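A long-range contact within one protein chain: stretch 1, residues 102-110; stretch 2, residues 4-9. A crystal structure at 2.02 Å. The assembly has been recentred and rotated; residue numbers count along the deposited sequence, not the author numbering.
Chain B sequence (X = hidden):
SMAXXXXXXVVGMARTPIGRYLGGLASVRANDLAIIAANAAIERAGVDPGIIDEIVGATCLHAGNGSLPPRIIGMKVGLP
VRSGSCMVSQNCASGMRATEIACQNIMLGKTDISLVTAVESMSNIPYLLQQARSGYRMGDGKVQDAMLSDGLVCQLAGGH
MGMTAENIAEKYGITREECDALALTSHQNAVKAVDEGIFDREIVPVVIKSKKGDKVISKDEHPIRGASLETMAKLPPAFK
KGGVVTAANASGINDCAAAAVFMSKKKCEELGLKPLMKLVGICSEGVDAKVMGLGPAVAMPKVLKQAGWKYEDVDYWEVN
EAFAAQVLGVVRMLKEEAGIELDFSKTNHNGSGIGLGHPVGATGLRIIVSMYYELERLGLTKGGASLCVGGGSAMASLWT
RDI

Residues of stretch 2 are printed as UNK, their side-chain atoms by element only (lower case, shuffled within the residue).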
ATOM      1  N   ALA B 102     -18.901  29.371 -13.419  1.00 33.36           N
ATOM      2  CA  ALA B 102     -18.862  30.655 -12.728  1.00 34.84           C
ATOM      3  C   ALA B 102     -19.515  31.750 -13.562  1.00 35.53           C
ATOM      4  O   ALA B 102     -20.299  32.552 -13.040  1.00 32.31           O
ATOM      5  CB  ALA B 102     -17.418  31.028 -12.398  1.00 30.56           C
ATOM      6  N   CYS B 103     -19.208  31.799 -14.858  1.00 33.53           N
ATOM      7  CA  CYS B 103     -19.742  32.865 -15.699  1.00 35.11           C
ATOM      8  C   CYS B 103     -21.258  32.763 -15.820  1.00 38.04           C
ATOM      9  O   CYS B 103     -21.961  33.779 -15.757  1.00 35.71           O
ATOM     10  CB  CYS B 103     -19.083  32.817 -17.076  1.00 33.87           C
ATOM     11  SG  CYS B 103     -17.357  33.384 -17.083  1.00 38.84           S
ATOM     12  N   GLN B 104     -21.781  31.547 -15.988  1.00 36.03           N
ATOM     13  CA  GLN B 104     -23.228  31.386 -16.092  1.00 38.05           C
ATOM     14  C   GLN B 104     -23.919  31.725 -14.778  1.00 39.30           C
ATOM     15  O   GLN B 104     -25.055  32.211 -14.786  1.00 40.37           O
ATOM     16  CB  GLN B 104     -23.567  29.962 -16.534  1.00 40.62           C
ATOM     17  CG  GLN B 104     -23.167  29.675 -17.977  1.00 40.48           C
ATOM     18  CD  GLN B 104     -23.569  28.291 -18.461  1.00 42.22           C
ATOM     19  OE1 GLN B 104     -23.613  28.040 -19.665  1.00 40.89           O
ATOM     20  NE2 GLN B 104     -23.855  27.384 -17.528  1.00 42.26           N
ATOM     21  N   ASN B 105     -23.255  31.483 -13.645  1.00 36.62           N
ATOM     22  CA  ASN B 105     -23.782  31.968 -12.373  1.00 40.03           C
ATOM     23  C   ASN B 105     -23.861  33.489 -12.367  1.00 39.80           C
ATOM     24  O   ASN B 105     -24.819  34.069 -11.845  1.00 41.77           O
ATOM     25  CB  ASN B 105     -22.910  31.472 -11.220  1.00 36.73           C
ATOM     26  CG  ASN B 105     -23.506  30.272 -10.510  1.00 39.10           C
ATOM     27  OD1 ASN B 105     -24.599  30.345  -9.949  1.00 39.60           O
ATOM     28  ND2 ASN B 105     -22.786  29.159 -10.531  1.00 42.88           N
ATOM     29  N   ILE B 106     -22.860  34.153 -12.948  1.00 36.44           N
ATOM     30  CA  ILE B 106     -22.887  35.609 -13.031  1.00 38.35           C
ATOM     31  C   ILE B 106     -23.920  36.062 -14.055  1.00 39.99           C
ATOM     32  O   ILE B 106     -24.606  37.072 -13.860  1.00 40.60           O
ATOM     33  CB  ILE B 106     -21.482  36.148 -13.355  1.00 37.48           C
ATOM     34  CG1 ILE B 106     -20.510  35.794 -12.224  1.00 34.54           C
ATOM     35  CG2 ILE B 106     -21.523  37.657 -13.582  1.00 37.19           C
ATOM     36  CD1 ILE B 106     -19.099  36.312 -12.428  1.00 37.68           C
ATOM     37  N   MET B 107     -24.048  35.326 -15.161  1.00 37.52           N
ATOM     38  CA  MET B 107     -25.045  35.674 -16.166  1.00 41.47           C
ATOM     39  C   MET B 107     -26.442  35.729 -15.563  1.00 44.24           C
ATOM     40  O   MET B 107     -27.245  36.605 -15.911  1.00 44.19           O
ATOM     41  CB  MET B 107     -25.012  34.660 -17.310  1.00 41.69           C
ATOM     42  CG  MET B 107     -23.897  34.870 -18.316  1.00 40.70           C
ATOM     43  SD  MET B 107     -23.900  33.582 -19.579  1.00 45.38           S
ATOM     44  CE  MET B 107     -22.160  33.493 -19.986  1.00 39.74           C
ATOM     45  N   LEU B 108     -26.752  34.803 -14.657  1.00 42.43           N
ATOM     46  CA  LEU B 108     -28.093  34.648 -14.115  1.00 41.78           C
ATOM     47  C   LEU B 108     -28.311  35.427 -12.822  1.00 43.38           C
ATOM     48  O   LEU B 108     -29.361  35.270 -12.189  1.00 45.01           O
ATOM     49  CB  LEU B 108     -28.385  33.162 -13.877  1.00 45.17           C
ATOM     50  CG  LEU B 108     -28.395  32.291 -15.136  1.00 43.67           C
ATOM     51  CD1 LEU B 108     -28.565  30.822 -14.780  1.00 48.40           C
ATOM     52  CD2 LEU B 108     -29.490  32.744 -16.088  1.00 45.36           C
ATOM     53  N   GLY B 109     -27.356  36.261 -12.419  1.00 42.08           N
ATOM     54  CA  GLY B 109     -27.492  37.042 -11.210  1.00 41.61           C
ATOM     55  C   GLY B 109     -27.263  36.282  -9.923  1.00 43.61           C
ATOM     56  O   GLY B 109     -27.437  36.862  -8.843  1.00 41.29           O
ATOM     57  N   LYS B 110     -26.879  35.005  -9.996  1.00 44.44           N
ATOM     58  CA  LYS B 110     -26.650  34.232  -8.780  1.00 44.51           C
ATOM     59  C   LYS B 110     -25.423  34.725  -8.026  1.00 43.74           C
ATOM     60  O   LYS B 110     -25.360  34.606  -6.797  1.00 44.28           O
ATOM     61  CB  LYS B 110     -26.500  32.749  -9.123  1.00 45.02           C
ATOM     62  CG  LYS B 110     -27.698  32.157  -9.852  1.00 46.10           C
ATOM     63  CD  LYS B 110     -28.813  31.765  -8.888  1.00 51.45           C
ATOM     64  CE  LYS B 110     -29.674  30.640  -9.451  1.00 52.69           C
ATOM     65  NZ  LYS B 110     -28.890  29.402  -9.734  1.00 50.39           N
ATOM     66  N   UNK B   4     -33.106  39.880 -18.061  1.00 66.49           N
ATOM     67  CA  UNK B   4     -32.215  39.249 -19.031  1.00 66.00           C
ATOM     68  C   UNK B   4     -30.853  38.981 -18.393  1.00 64.96           C
ATOM     69  O   UNK B   4     -30.580  39.427 -17.279  1.00 65.14           O
ATOM     70  c   UNK B   4     -32.223  38.113 -21.832  1.00 68.21           C
ATOM     71  o   UNK B   4     -33.442  38.008 -21.577  1.00 75.40           O
ATOM     72  c   UNK B   4     -31.524  39.424 -21.520  1.00 65.64           C
ATOM     73  c   UNK B   4     -32.077  40.129 -20.278  1.00 64.52           C
ATOM     74  o   UNK B   4     -31.551  37.185 -22.331  1.00 69.14           O
ATOM     75  N   UNK B   5     -30.005  38.247 -19.106  1.00 61.98           N
ATOM     76  CA  UNK B   5     -28.737  37.779 -18.559  1.00 58.02           C
ATOM     77  C   UNK B   5     -27.711  38.905 -18.568  1.00 53.95           C
ATOM     78  O   UNK B   5     -27.744  39.809 -19.411  1.00 54.36           O
ATOM     79  c   UNK B   5     -27.781  36.993 -20.754  1.00 61.43           C
ATOM     80  c   UNK B   5     -28.242  36.555 -19.358  1.00 59.11           C
ATOM     81  c   UNK B   5     -27.701  35.871 -21.780  1.00 62.88           C
ATOM     82  c   UNK B   5     -29.346  35.502 -19.425  1.00 55.59           C
ATOM     83  N   UNK B   6     -26.783  38.844 -17.615  1.00 49.37           N
ATOM     84  CA  UNK B   6     -25.737  39.845 -17.486  1.00 48.99           C
ATOM     85  C   UNK B   6     -24.575  39.548 -18.430  1.00 47.42           C
ATOM     86  O   UNK B   6     -24.361  38.412 -18.864  1.00 48.19           O
ATOM     87  n   UNK B   6     -26.764  41.509 -15.158  1.00 42.77           N
ATOM     88  c   UNK B   6     -25.206  39.893 -16.051  1.00 45.57           C
ATOM     89  c   UNK B   6     -26.266  40.286 -15.045  1.00 47.17           C
ATOM     90  o   UNK B   6     -26.624  39.501 -14.166  1.00 45.41           O
ATOM     91  N   UNK B   7     -23.815  40.597 -18.741  1.00 46.14           N
ATOM     92  CA  UNK B   7     -22.528  40.455 -19.404  1.00 41.75           C
ATOM     93  C   UNK B   7     -21.455  40.199 -18.354  1.00 39.98           C
ATOM     94  O   UNK B   7     -21.475  40.794 -17.273  1.00 38.68           O
ATOM     95  o   UNK B   7     -22.208  43.183 -23.415  1.00 52.12           O
ATOM     96  c   UNK B   7     -22.677  43.097 -22.261  1.00 50.79           C
ATOM     97  c   UNK B   7     -22.760  41.727 -21.615  1.00 49.90           C
ATOM     98  o   UNK B   7     -23.082  44.087 -21.616  1.00 49.77           O
ATOM     99  c   UNK B   7     -22.182  41.709 -20.209  1.00 43.83           C
ATOM    100  N   UNK B   8     -20.522  39.306 -18.673  1.00 38.28           N
ATOM    101  CA  UNK B   8     -19.474  38.897 -17.747  1.00 37.91           C
ATOM    102  C   UNK B   8     -18.128  39.366 -18.281  1.00 35.33           C
ATOM    103  O   UNK B   8     -17.880  39.328 -19.492  1.00 35.28           O
ATOM    104  c   UNK B   8     -20.869  36.903 -17.118  1.00 38.41           C
ATOM    105  c   UNK B   8     -19.478  37.371 -17.532  1.00 38.11           C
ATOM    106  c   UNK B   8     -18.441  36.978 -16.493  1.00 34.03           C
ATOM    107  N   UNK B   9     -17.259  39.805 -17.370  1.00 34.03           N
ATOM    108  CA  UNK B   9     -15.924  40.271 -17.712  1.00 35.73           C
ATOM    109  C   UNK B   9     -14.918  39.608 -16.780  1.00 35.81           C
ATOM    110  O   UNK B   9     -15.260  39.116 -15.702  1.00 32.97           O
ATOM    111  c   UNK B   9     -16.713  42.479 -18.636  1.00 36.64           C
ATOM    112  c   UNK B   9     -15.798  41.809 -17.623  1.00 34.54           C
ATOM    113  c   UNK B   9     -16.108  42.295 -16.210  1.00 37.58           C
TER

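Position 4 carries three side-chain carbons in an unbranched row, the third bearing two oxygens. Its CA-to-CB bond points away from the helix, and its side chain makes no contact with stretch 1. A carboxylate on a two-methylene stem makes the residue glutamate, Glu4.

Position 5 has four side-chain carbons and no heteroatom. The fork lies at the first carbon, and one arm is two carbons long. The CA-to-CB bond points sideways, and the residue packs at the end of the helix: its CB lies 4.3 Å from CB of Met107, and the single carbon of its short arm lies 4.3 Å from CD2 of Leu108. Its backbone also takes part, with CA of position 5 lying 3.3 Å from Met107 O in a CA-H...O contact. The fork at the first carbon distinguishes isoleucine from leucine, forked one carbon further out, so this is Ile5.

Position 6 shows two side-chain carbons, the second carrying one oxygen and one nitrogen. Its CA-to-CB bond points toward stretch 1, and the amide sits beside the C-terminal turn of the helix, but the orientation of this group is uncertain. The backbone gives firmer evidence: N of position 6 donates a hydrogen bond to Met107 O at 2.9 Å, with a nearly straight N-H...O angle of 167°. A carboxamide attached directly to CB identifies asparagine, Asn6.

Position 7 again has three carbons in a row, ending in two oxygens. Its CA-to-CB bond points away, and its side chain makes no contact with stretch 1. It is glutamate, Glu7.

Position 8 has three side-chain carbons, one at the branch and two attached to it. Its CB points toward the helix, and its terminal carbons reach Cys103, Ile106 and Met107. The fork is that of valine, Val8. CG1 lies 3.8 Å from Cys103 SG; CG2 lies 3.6 Å from Cys103 O, 3.7 Å from Ile106 CG2 and 3.8 Å from Met107 CG.

Position 9 has the same three-carbon fork but directs its CB away, and its side chain makes no contact with stretch 1. It is also valine, Val9.

The contact combines one directional anchor with apolar packing. Leu108 is the first residue to leave helical phi/psi, and at this helix end Met107 O accepts the bond from Asn6 N; the two CA atoms, Met107 CA and Asn6 CA, approach to 4.4 Å. From there, Val8 packs against the helix and has the largest area covered in stretch 2, while Ile5 extends the apolar contact to Leu108. The CB directions of Asn6, Glu7, Val8 and Val9 alternate, placing positions 6 and 8 toward the helix and positions 7 and 9 away.

Stretch 2 (4-9) EINEVV
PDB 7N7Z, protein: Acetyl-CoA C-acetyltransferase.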